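Local structure of 7,8-dihydro-6-hydroxymethylpterin pyrophosphokinase-dihydropteroate synthase (Plasmodium falciparum, 6JWV) at residues V527-R532 / L573-L578; Y600-G605 / K680-I685. The protein probably catalyses two successive steps of folate biosynthesis, the pyrophosphorylation of 6-hydroxymethyl-7,8-dihydropterin and condensation of the resulting diphosphate with 4-aminobenzoate to 7,8-dihydropteroate. The protein carries 1 engineered substitution. All coordinates share one frame; numbering follows the deposited sequence.

Contact 1: residues V527-R532 / L573-L578. With XTZ (4-{[(2-amino-4-oxo-3,4,7,8-tetrahydropteridin-6-yl)methyl]amino}-N-(1,3-thiazol-2-yl)benzenesulfonamide), chain C; ACT (acetate ion), chain I.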
# COMPACT_ATOMS: atom_id res chain seq x y z
N VAL A 527 -2.21 22.90 14.56
CA VAL A 527 -1.68 22.48 13.27
C VAL A 527 -0.61 23.47 12.79
O VAL A 527 -0.88 24.66 12.65
CB VAL A 527 -2.79 22.34 12.20
CG1 VAL A 527 -2.23 21.84 10.87
CG2 VAL A 527 -3.86 21.37 12.66
N LEU A 528 0.60 22.97 12.54
CA LEU A 528 1.71 23.80 12.01
C LEU A 528 1.88 23.54 10.52
O LEU A 528 2.23 22.44 10.13
CB LEU A 528 3.03 23.50 12.76
CG LEU A 528 3.14 23.91 14.24
CD1 LEU A 528 4.50 23.55 14.85
CD2 LEU A 528 2.82 25.39 14.46
N MET A 529 1.64 24.56 9.70
CA MET A 529 1.71 24.39 8.23
C MET A 529 2.91 25.10 7.62
O MET A 529 3.24 26.21 8.05
CB MET A 529 0.43 24.89 7.54
CG MET A 529 0.11 24.18 6.23
SD MET A 529 -0.94 25.09 5.05
CE MET A 529 0.12 26.49 4.67
N HIS A 530 3.55 24.46 6.64
CA HIS A 530 4.60 25.11 5.86
C HIS A 530 4.02 25.90 4.67
O HIS A 530 3.28 25.35 3.85
CB HIS A 530 5.66 24.12 5.35
CG HIS A 530 6.69 24.75 4.47
ND1 HIS A 530 6.51 24.91 3.11
CD2 HIS A 530 7.88 25.34 4.76
CE1 HIS A 530 7.55 25.55 2.60
NE2 HIS A 530 8.40 25.81 3.58
N LYS A 531 4.37 27.18 4.60
CA LYS A 531 4.18 28.02 3.41
C LYS A 531 5.33 29.01 3.28
O LYS A 531 6.07 29.21 4.23
CB LYS A 531 2.84 28.76 3.43
CG LYS A 531 2.73 29.91 4.42
CD LYS A 531 1.34 30.51 4.37
CE LYS A 531 1.09 31.53 5.48
NZ LYS A 531 2.04 32.69 5.46
N ARG A 532 5.46 29.62 2.11
CA ARG A 532 6.30 30.81 1.92
C ARG A 532 5.45 31.96 1.43
O ARG A 532 4.53 31.77 0.61
CB ARG A 532 7.40 30.55 0.92
CG ARG A 532 8.54 29.69 1.44
CD ARG A 532 9.41 29.34 0.26
NE ARG A 532 10.67 28.68 0.59
CZ ARG A 532 11.48 28.18 -0.34
NH1 ARG A 532 11.15 28.24 -1.62
NH2 ARG A 532 12.61 27.58 0.01
N LEU A 573 0.70 19.24 15.40
CA LEU A 573 0.44 18.56 14.12
C LEU A 573 1.19 19.19 12.96
O LEU A 573 1.20 20.42 12.82
CB LEU A 573 -1.07 18.56 13.83
CG LEU A 573 -1.92 17.86 14.88
CD1 LEU A 573 -3.18 18.66 15.11
CD2 LEU A 573 -2.25 16.46 14.42
N PHE A 574 1.79 18.33 12.15
CA PHE A 574 2.66 18.71 11.04
C PHE A 574 1.80 18.77 9.80
O PHE A 574 0.95 17.90 9.60
CB PHE A 574 3.71 17.63 10.80
CG PHE A 574 4.88 17.68 11.72
CD1 PHE A 574 4.73 17.43 13.09
CD2 PHE A 574 6.16 17.93 11.22
CE1 PHE A 574 5.83 17.47 13.95
CE2 PHE A 574 7.25 17.98 12.07
CZ PHE A 574 7.10 17.76 13.43
N ASP A 575 2.04 19.78 8.97
CA ASP A 575 1.36 19.88 7.69
C ASP A 575 2.31 20.49 6.67
O ASP A 575 2.87 21.58 6.87
CB ASP A 575 0.05 20.69 7.81
CG ASP A 575 -0.78 20.74 6.49
OD1 ASP A 575 -0.30 20.32 5.40
OD2 ASP A 575 -1.95 21.22 6.57
N ILE A 576 2.49 19.77 5.57
CA ILE A 576 3.42 20.12 4.49
C ILE A 576 2.98 21.29 3.62
O ILE A 576 3.77 21.75 2.80
CB ILE A 576 3.65 18.91 3.55
CG1 ILE A 576 2.30 18.43 2.98
CG2 ILE A 576 4.45 17.84 4.28
CD1 ILE A 576 2.32 17.08 2.31
N GLY A 577 1.74 21.73 3.77
CA GLY A 577 1.20 22.83 2.99
C GLY A 577 1.22 22.63 1.47
O GLY A 577 1.80 23.45 0.74
N LEU A 578 0.59 21.56 1.00
CA LEU A 578 0.39 21.34 -0.43
C LEU A 578 -0.20 22.56 -1.13
O LEU A 578 -1.15 23.19 -0.63
CB LEU A 578 -0.50 20.10 -0.64
CG LEU A 578 0.07 18.76 -0.17
CD1 LEU A 578 -0.99 17.70 -0.32
CD2 LEU A 578 1.35 18.36 -0.91
O3 XTZ C . -3.46 22.65 3.02
C16 XTZ C . -3.93 23.30 3.98
N2 XTZ C . -3.58 22.98 5.24
C3 XTZ C . -4.87 24.43 3.77
N4 XTZ C . -5.28 24.85 2.55
C4 XTZ C . -6.15 25.90 2.44
C15 XTZ C . -6.69 26.64 3.65
N8 XTZ C . -6.20 26.13 4.92
C2 XTZ C . -5.35 25.10 5.01
N3 XTZ C . -4.92 24.66 6.23
C1 XTZ C . -4.05 23.63 6.32
N1 XTZ C . -3.63 23.22 7.53
C5 XTZ C . -6.63 26.39 1.10
N5 XTZ C . -5.58 27.13 0.39
C6 XTZ C . -5.23 26.87 -0.91
C14 XTZ C . -6.24 26.61 -1.84
C13 XTZ C . -5.91 26.33 -3.16
C9 XTZ C . -4.58 26.30 -3.59
C8 XTZ C . -3.55 26.56 -2.66
C7 XTZ C . -3.88 26.85 -1.33
S1 XTZ C . -4.30 25.98 -5.14
O1 XTZ C . -4.65 24.66 -5.53
O2 XTZ C . -2.88 26.11 -5.39
N6 XTZ C . -5.17 27.01 -6.05
C10 XTZ C . -6.51 26.91 -6.37
S2 XTZ C . -7.24 27.74 -7.70
C12 XTZ C . -8.82 27.09 -7.36
C11 XTZ C . -8.69 26.28 -6.23
N7 XTZ C . -7.43 26.17 -5.69
C ACT I . 11.74 26.68 3.35
O ACT I . 10.78 27.43 3.09
OXT ACT I . 12.78 26.65 2.66
CH3 ACT I . 11.71 25.75 4.52
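Met529 and Asp575 run alongside each other off neighbouring parallel strands, and both end at the pterin ring of XTZ. The strands run at 26° to each other. Leu528 N donates to Leu573 O at 2.6 Å, and His530 N donates to Asp575 O at 3.0 Å. The bond from Asp575 N to Leu528 O is weak. Farther along, His530 NE2 and Arg532 NE both donate to one oxygen of an acetate, probably from the crystallisation liquor.

Asp575 can be followed outward. Its CB lies nearest Leu528 O, then Met529 CG and Val527 CG1. CG stands anti to the backbone N (chi1 -175°), which carries the carboxylate off the sheet beside Met529 CG, 3.6 Å from CG of Asp575. At the tip the two oxygens divide their work. OD1 accepts from Gly577 N at 3.0 Å, from above the carboxylate plane, closing an Asx turn. OD2 takes two ligand donors, XTZ N2 at 2.7 Å and XTZ N1 at 2.8 Å. The turn should limit rotation of the carboxylate while it holds the pterin.

Met529 also has CG anti to its backbone N, and its chain bends at SD, which lies 3.4 Å from XTZ N2. On the same face, Val527 CG2 packs on Leu573 CD1. Asp575 and Met529 place these strand ends in the pterin pocket at the C-terminal mouth of the dihydropteroate synthase TIM barrel.

Contact 2: residues Y600-G605 / K680-I685. With XTZ (4-{[(2-amino-4-oxo-3,4,7,8-tetrahydropteridin-6-yl)methyl]amino}-N-(1,3-thiazol-2-yl)benzenesulfonamide), chain C.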
# COMPACT_ATOMS: atom_id res chain seq x y z
N TYR A 600 5.36 11.19 13.12
CA TYR A 600 4.71 12.44 13.53
C TYR A 600 3.21 12.47 13.29
O TYR A 600 2.73 11.77 12.40
CB TYR A 600 5.34 13.59 12.77
CG TYR A 600 6.80 13.85 13.07
CD1 TYR A 600 7.30 13.78 14.38
CD2 TYR A 600 7.67 14.21 12.04
CE1 TYR A 600 8.63 14.05 14.65
CE2 TYR A 600 9.01 14.48 12.31
CZ TYR A 600 9.48 14.41 13.61
OH TYR A 600 10.80 14.68 13.84
N PRO A 601 2.46 13.28 14.08
CA PRO A 601 1.05 13.52 13.75
C PRO A 601 0.96 14.33 12.46
O PRO A 601 1.55 15.41 12.37
CB PRO A 601 0.53 14.32 14.94
CG PRO A 601 1.49 14.08 16.04
CD PRO A 601 2.82 13.87 15.38
N LEU A 602 0.24 13.81 11.47
CA LEU A 602 0.24 14.42 10.16
C LEU A 602 -1.15 14.90 9.71
O LEU A 602 -2.13 14.17 9.78
CB LEU A 602 0.90 13.49 9.13
CG LEU A 602 0.99 13.96 7.67
CD1 LEU A 602 1.93 15.15 7.48
CD2 LEU A 602 1.41 12.82 6.77
N PHE A 603 -1.19 16.14 9.22
CA PHE A 603 -2.40 16.81 8.77
C PHE A 603 -2.08 17.23 7.33
O PHE A 603 -1.04 17.81 7.09
CB PHE A 603 -2.62 18.02 9.67
CG PHE A 603 -3.91 18.76 9.47
CD1 PHE A 603 -4.11 19.60 8.36
CD2 PHE A 603 -4.90 18.73 10.45
CE1 PHE A 603 -5.29 20.33 8.21
CE2 PHE A 603 -6.08 19.47 10.31
CZ PHE A 603 -6.27 20.27 9.18
N ILE A 604 -2.93 16.88 6.37
CA ILE A 604 -2.73 17.35 4.97
C ILE A 604 -4.04 17.84 4.35
O ILE A 604 -5.11 17.28 4.63
CB ILE A 604 -2.04 16.30 4.04
CG1 ILE A 604 -2.95 15.09 3.76
CG2 ILE A 604 -0.69 15.85 4.60
CD1 ILE A 604 -2.53 14.29 2.54
N GLY A 605 -3.96 18.89 3.54
CA GLY A 605 -5.10 19.40 2.80
C GLY A 605 -4.80 19.40 1.32
O GLY A 605 -4.04 20.24 0.84
N LYS A 680 -1.01 5.29 3.65
CA LYS A 680 0.14 5.93 4.25
C LYS A 680 -0.10 6.29 5.72
O LYS A 680 0.82 6.72 6.43
CB LYS A 680 0.58 7.13 3.44
CG LYS A 680 1.14 6.73 2.08
CD LYS A 680 2.56 6.21 2.19
CE LYS A 680 2.97 5.43 0.96
NZ LYS A 680 4.42 5.12 1.08
N LYS A 681 -1.34 6.08 6.18
CA LYS A 681 -1.75 6.28 7.57
C LYS A 681 -1.64 7.73 7.99
O LYS A 681 -1.28 8.01 9.13
CB LYS A 681 -0.97 5.39 8.55
CG LYS A 681 -0.92 3.92 8.19
CD LYS A 681 -0.15 3.15 9.25
CE LYS A 681 -0.08 1.67 8.90
NZ LYS A 681 -1.45 1.16 8.64
N VAL A 682 -1.92 8.64 7.08
CA VAL A 682 -2.01 10.06 7.36
C VAL A 682 -3.04 10.22 8.48
O VAL A 682 -4.11 9.63 8.42
CB VAL A 682 -2.43 10.86 6.09
CG1 VAL A 682 -2.63 12.33 6.40
CG2 VAL A 682 -1.39 10.70 5.00
N ASP A 683 -2.71 10.98 9.51
CA ASP A 683 -3.61 11.08 10.66
C ASP A 683 -4.87 11.91 10.40
O ASP A 683 -5.96 11.48 10.74
CB ASP A 683 -2.83 11.50 11.91
CG ASP A 683 -1.60 10.61 12.12
OD1 ASP A 683 -0.52 10.97 11.57
OD2 ASP A 683 -1.72 9.52 12.77
N LEU A 684 -4.72 13.07 9.76
CA LEU A 684 -5.87 13.93 9.41
C LEU A 684 -5.81 14.41 7.98
O LEU A 684 -4.77 14.90 7.51
CB LEU A 684 -5.99 15.13 10.38
CG LEU A 684 -6.16 14.82 11.88
CD1 LEU A 684 -4.81 14.90 12.58
CD2 LEU A 684 -7.15 15.75 12.56
N ILE A 685 -6.92 14.24 7.26
CA ILE A 685 -7.09 14.80 5.90
C ILE A 685 -8.17 15.87 5.91
O ILE A 685 -9.22 15.70 6.50
CB ILE A 685 -7.33 13.73 4.81
CG1 ILE A 685 -8.51 12.80 5.18
CG2 ILE A 685 -6.03 12.98 4.53
CD1 ILE A 685 -8.96 11.90 4.05
O3 XTZ C . -3.46 22.65 3.02
C16 XTZ C . -3.93 23.30 3.98
N2 XTZ C . -3.58 22.98 5.24
C3 XTZ C . -4.87 24.43 3.77
N4 XTZ C . -5.28 24.85 2.55
C4 XTZ C . -6.15 25.90 2.44
C15 XTZ C . -6.69 26.64 3.65
N8 XTZ C . -6.20 26.13 4.92
C2 XTZ C . -5.35 25.10 5.01
N3 XTZ C . -4.92 24.66 6.23
C1 XTZ C . -4.05 23.63 6.32
N1 XTZ C . -3.63 23.22 7.53
C5 XTZ C . -6.63 26.39 1.10
N5 XTZ C . -5.58 27.13 0.39
C6 XTZ C . -5.23 26.87 -0.91
C14 XTZ C . -6.24 26.61 -1.84
C13 XTZ C . -5.91 26.33 -3.16
C9 XTZ C . -4.58 26.30 -3.59
C8 XTZ C . -3.55 26.56 -2.66
C7 XTZ C . -3.88 26.85 -1.33
S1 XTZ C . -4.30 25.98 -5.14
O1 XTZ C . -4.65 24.66 -5.53
O2 XTZ C . -2.88 26.11 -5.39
N6 XTZ C . -5.17 27.01 -6.05
C10 XTZ C . -6.51 26.91 -6.37
S2 XTZ C . -7.24 27.74 -7.70
C12 XTZ C . -8.82 27.09 -7.36
C11 XTZ C . -8.69 26.28 -6.23
N7 XTZ C . -7.43 26.17 -5.69
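Asp683 and Leu602 meet just before the parallel bridges Phe603-Leu684 and Ile604-Ile685. With CG anti to its own carbonyl carbon (chi1 -51°), the carboxylate of Asp683 lies against the backbone of 600-602. OD1 of Asp683 accepts from Leu602 N at 2.9 Å. The donor comes from the anti side, 30° out of the carboxylate plane. The same oxygen forms a salt bridge with Lys386, whose NZ also binds Tyr600 O.

Two backbone bonds continue the pairing: Leu684 N to Leu602 O at 2.8 Å, and Ile604 N to Leu684 O at 2.9 Å.

Side chains fill both faces. On one, Ile604 holds CG1 between its backbone N and carbonyl carbon (chi1 68°). There CG1 touches both Ile685 CG2 and Val682 CG1, each at 3.8 Å. Val682 CG2 meets Leu602 CD2. On the other face, Phe603 CD2 packs obliquely on Leu684 CB. The far side of that ring reaches the ligand, with CE1 of Phe603 3.4 Å from XTZ N1.

The chemistry is mixed: Ile604, Val682 and Ile685 pack under helix 662-680, while Phe603 and Leu684 line the inside of the barrel. The buried carboxylate is met by a backbone N-H and a lysine, which would probably favour its charged form.

In the fold
Contact 1 closes before contact 2 opens along the chain, and their centres lie about 11 Å apart. They share one parallel sheet, the barrel of the dihydropteroate synthase part. Strand 572-575 belongs to contact 1 and strand 603-604 to contact 2. These two strands meet through probable hydrogen bonds, Phe574 N to Pro601 O and Phe603 N to Phe574 O. The run 525-529, 572-575, 603-604, 684-687 is therefore continuous, and this seam completes the barrel. Helix 547-564 connects the strands of contact 1, and helix 662-680 precedes the last strand of contact 2. Both contacts touch XTZ, so neighbouring strands together shape one pterin pocket.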